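Long-range contacts in BtGH115A (Bacteroides thetaiotaomicron, PDB 5BY3), which probably removes 4-O-methyl-glucuronic acid from decorated arabinogalactans as a family GH115 alpha-glucuronidase: residues 568-572 with 592-596; 403-407 with 561-566; 376-382 with 423-427. One frame throughout, in Å; residues are numbered along the deposited sequence.

Contacts 1 and 2 are buried neighbours, their centres 11 Å apart, and both draw on helix 552-580; Trp405 of contact 2 packs against Met569 and Ile596 of contact 1, so the two form one continuous interior region. Contact 3 lies on the other side of the chain's centre, about 17 Å from contact 2 and about 29 Å from contact 1 between nearest atoms, and is partly open to solvent. Chemistry follows place: contact 1 is helix-on-helix packing of aliphatic groups, contact 2 adds an indole-to-phenol hydrogen bond in a segment that also binds a nickel ion, and contact 3 packs proline and phenylalanine on its inner side and lays an arginine over a helix end toward solvent.

Contact 1 (568-572 with 592-596); sequences QMNRK and AYDSI
The methyl of Ala592 sits against helix 552-580, with CB 3.4 Å from Gln568 O and near Lys572 N as well as CB of Arg571 and Lys572. Gln568 CB meets Ile596 CG1 at 3.5 Å, and the selenomethionine Met569 crosses Ile596 at about a right angle, its CE 3.7 Å from Ile596 CD1. Bends at chi2 (61°) and chi3 (59°) bring that methyl round to the isoleucine although the CB of Met569 points away from 592-596.

The two helices, 552-580 and 587-603, form an antiparallel helical hairpin. Their axes here approach to 8.4 Å at 155°, and the small Ala592 lets the backbones draw close, Lys572 CA to Ala592 CA being 5.0 Å.

Polar atoms across this contact meet carbons more closely than one another. Gln568 folds at chi2 over helix 587-603, putting CG 3.4 Å from Ser595 OG and OE1 3.3 Å from Ala592 CA. Lys572 runs alongside Tyr593, its CD at the edge of the ring, before NZ bonds to Val624 O and Asn626 O. The phenol OH pairs with Lys618, while the guanidinium of Arg571 leads away to Ser534.

Contact 2 (403-407 with 561-566); sequences HLWLS and YPVQAA. With NI (nickel (II) ion), chain C.
Leu406 and Pro562 bring the backbones nearest, 6.7 Å between their CA atoms, where the irregular 403-407 meets a helix kinked at the proline. Segment 403-407 belongs to the loop between strand 388-393 and helix 411-423 of the TIM-barrel-like catalytic domain, and helix 552-580 packs against it. Trp405 points its indole edge at Tyr561: NE1 donates to OH over 3.1 Å at 154°, with the oxygen only 6° out of the indole plane. The phenol oxygen is shared with Thr600 of helix 587-603. With CG anti to the backbone N (chi1 171°), the indole reaches Ala565, CZ2 lying 3.7 Å from CB. Leu406 covers one indole face, its CG over the centre, and sends CD2 to within 3.7 Å of Tyr561 CE2 and CD1 to within 3.7 Å of Ala565 CB. Replacing Trp405 by an alanine would probably leave Tyr561 OH without its indole donor and open a gap beside Ala565 and Leu406. The backbone N-H groups of Trp405 and Leu406 both bond to Glu499 OE2, holding the loop where it turns toward the metal. There Leu404 O binds nickel at 2.4 Å, alongside Asp436 and two waters.

Contact 3 (376-382 with 423-427); sequences FPTAEER and DQGIQ
Pro377 turns its CG-CD edge to Gln424 O and to Ile426 CG1, and this is the tightly packed, buried half of the contact. Its CD lies 3.4 Å from Gln424 O and 3.7 Å from Ile426 CG1, and the side chains of Pro377 and Ile426 cross at about a right angle. Beside it, Phe376 CD2 touches Gln424 CB at 3.6 Å. The first torsion of the glutamine (chi1 -63°, CG opposite the carbonyl carbon) leaves CG 3.7 Å from Phe376 CD2; the bend at chi2 then turns the amide, whose plane stands at 88° to the ring. Trp365 of strand 362-366 packs against both Pro377 and Ile426, continuing this apolar patch inward; Val702, from a loop late in the chain, touches Phe376 and Gln424.

Toward solvent the contact is looser and depends on Arg382. Its chain, extended as far as NE, stretches across the turn and lays one guanidinium face over Gly425, whose bare CA lets it come to 3.5 Å from NE. NH1 makes a weak hydrogen bond to Asp423 O, 3.3 Å long and bent to 122°, so flat packing on the backbone probably matters more than this bond.

The short helix that carries Arg382 starts at Thr378, its N-cap residue, whose N bonds to Glu381 OE1. Beneath the Arg382 guanidinium, Gly425, with its positive phi, is the C-prime residue of the Schellman motif that closes helix 411-423 before strand 429-433 of the parallel eight-stranded TIM-barrel-like sheet.

Contact 1 (568-572 with 592-596)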
# COMPACT_ATOMS: atom_id res chain seq x y z
N GLN A 568 -12.19 -12.00 -16.15
CA GLN A 568 -12.10 -11.94 -17.60
C GLN A 568 -10.66 -12.02 -18.10
O GLN A 568 -10.42 -12.48 -19.24
CB GLN A 568 -12.84 -10.69 -18.13
CG GLN A 568 -14.36 -10.72 -17.99
CD GLN A 568 -14.98 -11.98 -18.61
OE1 GLN A 568 -14.72 -12.31 -19.77
NE2 GLN A 568 -15.76 -12.70 -17.82
N MSE A 569 -9.72 -11.58 -17.25
CA MSE A 569 -8.29 -11.75 -17.50
C MSE A 569 -7.93 -13.19 -17.38
O MSE A 569 -7.21 -13.73 -18.23
CB MSE A 569 -7.44 -10.90 -16.53
CG MSE A 569 -5.96 -10.71 -16.90
SE MSE A 569 -5.62 -9.77 -18.62
CE MSE A 569 -6.37 -7.96 -18.72
N ASN A 570 -8.41 -13.85 -16.32
CA ASN A 570 -8.13 -15.28 -16.18
C ASN A 570 -8.74 -16.07 -17.33
O ASN A 570 -8.09 -16.90 -17.95
CB ASN A 570 -8.48 -15.78 -14.79
CG ASN A 570 -7.39 -15.45 -13.78
OD1 ASN A 570 -6.68 -16.34 -13.32
ND2 ASN A 570 -7.24 -14.14 -13.44
N ARG A 571 -9.98 -15.75 -17.67
CA ARG A 571 -10.64 -16.32 -18.87
C ARG A 571 -9.83 -16.14 -20.14
O ARG A 571 -9.62 -17.10 -20.86
CB ARG A 571 -12.04 -15.72 -19.04
CG ARG A 571 -13.01 -16.19 -17.97
CD ARG A 571 -14.44 -16.17 -18.47
NE ARG A 571 -15.33 -16.75 -17.47
CZ ARG A 571 -16.62 -16.47 -17.34
NH1 ARG A 571 -17.22 -15.59 -18.15
NH2 ARG A 571 -17.31 -17.04 -16.38
N LYS A 572 -9.36 -14.91 -20.39
CA LYS A 572 -8.67 -14.59 -21.64
C LYS A 572 -7.42 -15.44 -21.79
O LYS A 572 -7.16 -16.03 -22.87
CB LYS A 572 -8.29 -13.10 -21.72
CG LYS A 572 -7.64 -12.66 -23.05
CD LYS A 572 -7.06 -11.25 -22.96
CE LYS A 572 -5.67 -11.21 -22.30
NZ LYS A 572 -5.11 -9.84 -22.28
N ALA A 592 -13.55 -12.80 -23.90
CA ALA A 592 -13.05 -12.43 -22.57
C ALA A 592 -12.30 -11.11 -22.64
O ALA A 592 -12.54 -10.23 -21.81
CB ALA A 592 -12.17 -13.52 -22.00
N TYR A 593 -11.40 -11.00 -23.62
CA TYR A 593 -10.75 -9.73 -23.95
C TYR A 593 -11.82 -8.65 -24.15
O TYR A 593 -11.74 -7.59 -23.52
CB TYR A 593 -9.84 -9.86 -25.19
CG TYR A 593 -9.20 -8.55 -25.60
CD1 TYR A 593 -9.88 -7.62 -26.43
CD2 TYR A 593 -7.91 -8.21 -25.15
CE1 TYR A 593 -9.31 -6.40 -26.79
CE2 TYR A 593 -7.32 -7.00 -25.51
CZ TYR A 593 -8.02 -6.10 -26.33
OH TYR A 593 -7.45 -4.90 -26.67
N ASP A 594 -12.83 -8.90 -25.00
CA ASP A 594 -13.83 -7.87 -25.34
C ASP A 594 -14.56 -7.43 -24.09
O ASP A 594 -14.86 -6.25 -23.90
CB ASP A 594 -14.81 -8.33 -26.45
CG ASP A 594 -14.15 -8.41 -27.83
OD1 ASP A 594 -13.17 -7.65 -28.08
OD2 ASP A 594 -14.60 -9.27 -28.66
N SER A 595 -14.76 -8.39 -23.20
CA SER A 595 -15.48 -8.09 -21.97
C SER A 595 -14.73 -7.10 -21.01
O SER A 595 -15.35 -6.17 -20.48
CB SER A 595 -15.91 -9.40 -21.29
OG SER A 595 -16.53 -9.10 -20.06
N ILE A 596 -13.41 -7.27 -20.88
CA ILE A 596 -12.52 -6.35 -20.14
C ILE A 596 -12.66 -4.93 -20.71
O ILE A 596 -12.80 -3.98 -19.97
CB ILE A 596 -11.03 -6.81 -20.24
CG1 ILE A 596 -10.83 -8.19 -19.65
CG2 ILE A 596 -10.10 -5.85 -19.52
CD1 ILE A 596 -9.64 -8.96 -20.23

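Contact 2 (403-407 with 561-566)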
# COMPACT_ATOMS: atom_id res chain seq x y z
N HIS A 403 2.75 -4.71 -11.74
CA HIS A 403 1.37 -4.79 -11.34
C HIS A 403 0.81 -3.39 -11.27
O HIS A 403 0.96 -2.70 -10.25
CB HIS A 403 1.15 -5.58 -10.05
CG HIS A 403 2.10 -5.25 -8.93
ND1 HIS A 403 3.44 -5.61 -8.95
CD2 HIS A 403 1.89 -4.63 -7.73
CE1 HIS A 403 4.01 -5.23 -7.81
NE2 HIS A 403 3.10 -4.61 -7.07
N LEU A 404 0.20 -2.93 -12.36
CA LEU A 404 -0.29 -1.54 -12.44
C LEU A 404 -1.75 -1.38 -12.79
O LEU A 404 -2.27 -0.25 -12.80
CB LEU A 404 0.50 -0.77 -13.51
CG LEU A 404 1.98 -0.49 -13.34
CD1 LEU A 404 2.49 0.16 -14.61
CD2 LEU A 404 2.16 0.44 -12.16
N TRP A 405 -2.42 -2.49 -13.12
CA TRP A 405 -3.79 -2.34 -13.59
C TRP A 405 -4.80 -2.35 -12.46
O TRP A 405 -5.50 -1.35 -12.23
CB TRP A 405 -4.07 -3.34 -14.66
CG TRP A 405 -5.49 -3.45 -15.09
CD1 TRP A 405 -6.40 -2.44 -15.27
CD2 TRP A 405 -6.14 -4.66 -15.47
NE1 TRP A 405 -7.59 -2.96 -15.74
CE2 TRP A 405 -7.44 -4.32 -15.88
CE3 TRP A 405 -5.74 -6.01 -15.50
CZ2 TRP A 405 -8.37 -5.28 -16.29
CZ3 TRP A 405 -6.66 -6.97 -15.91
CH2 TRP A 405 -7.97 -6.60 -16.28
N LEU A 406 -4.85 -3.48 -11.75
CA LEU A 406 -5.69 -3.69 -10.60
C LEU A 406 -4.82 -3.81 -9.32
O LEU A 406 -3.61 -4.03 -9.38
CB LEU A 406 -6.52 -4.96 -10.79
CG LEU A 406 -7.47 -4.92 -12.00
CD1 LEU A 406 -8.10 -6.30 -12.24
CD2 LEU A 406 -8.53 -3.83 -11.84
N SER A 407 -5.48 -3.62 -8.20
CA SER A 407 -4.85 -3.60 -6.94
C SER A 407 -5.31 -4.83 -6.20
O SER A 407 -6.40 -4.83 -5.57
CB SER A 407 -5.29 -2.34 -6.18
OG SER A 407 -5.06 -2.49 -4.78
N TYR A 561 -16.08 -3.93 -10.97
CA TYR A 561 -14.93 -3.82 -11.89
C TYR A 561 -13.75 -4.73 -11.52
O TYR A 561 -13.34 -5.48 -12.40
CB TYR A 561 -14.45 -2.38 -12.15
CG TYR A 561 -13.38 -2.30 -13.26
CD1 TYR A 561 -13.75 -2.28 -14.63
CD2 TYR A 561 -12.01 -2.29 -12.95
CE1 TYR A 561 -12.79 -2.24 -15.63
CE2 TYR A 561 -11.07 -2.24 -13.94
CZ TYR A 561 -11.46 -2.22 -15.28
OH TYR A 561 -10.50 -2.20 -16.27
N PRO A 562 -13.23 -4.70 -10.24
CA PRO A 562 -12.05 -5.58 -10.01
C PRO A 562 -12.33 -7.07 -10.04
O PRO A 562 -11.55 -7.81 -10.63
CB PRO A 562 -11.50 -5.15 -8.63
CG PRO A 562 -12.61 -4.38 -7.98
CD PRO A 562 -13.51 -3.84 -9.08
N VAL A 563 -13.42 -7.53 -9.46
CA VAL A 563 -13.75 -8.98 -9.54
C VAL A 563 -13.99 -9.44 -10.99
O VAL A 563 -13.48 -10.50 -11.40
CB VAL A 563 -14.91 -9.45 -8.59
CG1 VAL A 563 -15.34 -10.88 -8.93
CG2 VAL A 563 -14.46 -9.42 -7.13
N GLN A 564 -14.75 -8.66 -11.76
CA GLN A 564 -15.08 -9.11 -13.10
C GLN A 564 -13.94 -8.86 -14.07
O GLN A 564 -13.73 -9.64 -15.02
CB GLN A 564 -16.40 -8.52 -13.58
CG GLN A 564 -17.64 -9.05 -12.82
CD GLN A 564 -18.97 -8.66 -13.49
OE1 GLN A 564 -19.16 -7.56 -14.01
NE2 GLN A 564 -19.90 -9.59 -13.45
N ALA A 565 -13.16 -7.82 -13.81
CA ALA A 565 -11.92 -7.57 -14.60
C ALA A 565 -10.97 -8.73 -14.44
O ALA A 565 -10.53 -9.34 -15.41
CB ALA A 565 -11.26 -6.28 -14.17
N ALA A 566 -10.74 -9.09 -13.19
CA ALA A 566 -9.90 -10.23 -12.85
C ALA A 566 -10.38 -11.56 -13.46
O ALA A 566 -9.55 -12.35 -13.95
CB ALA A 566 -9.77 -10.32 -11.33
NI NI C . -2.56 1.92 -11.90
O HOH W 1 -2.03 2.26 -14.30
O HOH W 2 -3.42 2.67 -9.64

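Contact 3 (376-382 with 423-427)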
# COMPACT_ATOMS: atom_id res chain seq x y z
N PHE A 376 14.71 -4.90 8.25
CA PHE A 376 14.24 -4.50 9.58
C PHE A 376 15.38 -3.96 10.47
O PHE A 376 16.48 -4.54 10.47
CB PHE A 376 13.53 -5.69 10.24
CG PHE A 376 12.29 -6.11 9.52
CD1 PHE A 376 12.36 -7.06 8.48
CD2 PHE A 376 11.05 -5.54 9.85
CE1 PHE A 376 11.20 -7.43 7.79
CE2 PHE A 376 9.90 -5.90 9.15
CZ PHE A 376 9.98 -6.87 8.13
N PRO A 377 15.12 -2.86 11.23
CA PRO A 377 16.18 -2.15 11.96
C PRO A 377 16.86 -3.03 12.98
O PRO A 377 16.16 -3.70 13.76
CB PRO A 377 15.45 -1.01 12.69
CG PRO A 377 14.07 -0.98 12.11
CD PRO A 377 13.78 -2.34 11.58
N THR A 378 18.19 -3.05 12.94
CA THR A 378 19.00 -3.63 14.02
C THR A 378 18.83 -2.73 15.24
O THR A 378 18.54 -1.53 15.09
CB THR A 378 20.50 -3.74 13.68
OG1 THR A 378 21.08 -2.43 13.63
CG2 THR A 378 20.75 -4.51 12.35
N ALA A 379 19.01 -3.32 16.43
CA ALA A 379 18.84 -2.65 17.75
C ALA A 379 19.51 -1.30 17.76
O ALA A 379 18.97 -0.33 18.32
CB ALA A 379 19.37 -3.53 18.86
N GLU A 380 20.65 -1.23 17.09
CA GLU A 380 21.38 0.02 16.88
C GLU A 380 20.50 1.05 16.12
O GLU A 380 20.16 2.11 16.69
CB GLU A 380 22.76 -0.27 16.21
CG GLU A 380 23.61 0.91 15.72
CD GLU A 380 23.56 2.17 16.59
OE1 GLU A 380 23.63 2.08 17.84
OE2 GLU A 380 23.44 3.28 16.02
N GLU A 381 20.12 0.70 14.88
CA GLU A 381 19.33 1.54 13.97
C GLU A 381 18.04 1.96 14.61
O GLU A 381 17.60 3.09 14.47
CB GLU A 381 19.04 0.82 12.64
CG GLU A 381 20.25 0.66 11.72
CD GLU A 381 20.16 -0.56 10.78
OE1 GLU A 381 19.45 -1.54 11.09
OE2 GLU A 381 20.82 -0.56 9.73
N ARG A 382 17.46 1.04 15.36
CA ARG A 382 16.26 1.33 16.10
C ARG A 382 16.40 2.45 17.16
O ARG A 382 15.51 3.30 17.29
CB ARG A 382 15.74 0.04 16.70
CG ARG A 382 14.43 0.20 17.44
CD ARG A 382 13.85 -1.16 17.75
NE ARG A 382 12.54 -0.91 18.31
CZ ARG A 382 11.64 -1.84 18.60
NH1 ARG A 382 11.88 -3.13 18.39
NH2 ARG A 382 10.47 -1.45 19.11
N ASP A 423 6.28 -3.54 14.93
CA ASP A 423 6.83 -4.31 16.04
C ASP A 423 8.38 -4.32 16.02
O ASP A 423 9.05 -4.22 17.06
CB ASP A 423 6.26 -5.75 16.00
CG ASP A 423 4.82 -5.85 16.52
OD1 ASP A 423 4.25 -4.86 17.04
OD2 ASP A 423 4.26 -6.97 16.43
N GLN A 424 8.96 -4.41 14.83
CA GLN A 424 10.40 -4.30 14.70
C GLN A 424 10.90 -2.86 14.78
O GLN A 424 12.05 -2.60 14.50
CB GLN A 424 10.91 -5.00 13.44
CG GLN A 424 10.67 -6.52 13.38
CD GLN A 424 11.32 -7.30 14.52
OE1 GLN A 424 10.69 -8.16 15.14
NE2 GLN A 424 12.57 -7.00 14.79
N GLY A 425 10.05 -1.92 15.18
CA GLY A 425 10.51 -0.57 15.45
C GLY A 425 10.52 0.40 14.28
O GLY A 425 11.08 1.49 14.41
N ILE A 426 9.88 0.04 13.15
CA ILE A 426 9.67 1.01 12.05
C ILE A 426 8.40 1.82 12.39
O ILE A 426 7.28 1.38 12.08
CB ILE A 426 9.59 0.33 10.67
CG1 ILE A 426 10.88 -0.46 10.40
CG2 ILE A 426 9.30 1.35 9.58
CD1 ILE A 426 10.94 -1.27 9.12
N GLN A 427 8.57 2.98 13.03
CA GLN A 427 7.45 3.72 13.63
C GLN A 427 7.41 5.21 13.31
O GLN A 427 6.53 5.96 13.78
CB GLN A 427 7.44 3.56 15.15
CG GLN A 427 7.49 2.13 15.67
CD GLN A 427 7.24 2.03 17.18
OE1 GLN A 427 7.05 3.03 17.88
NE2 GLN A 427 7.23 0.81 17.68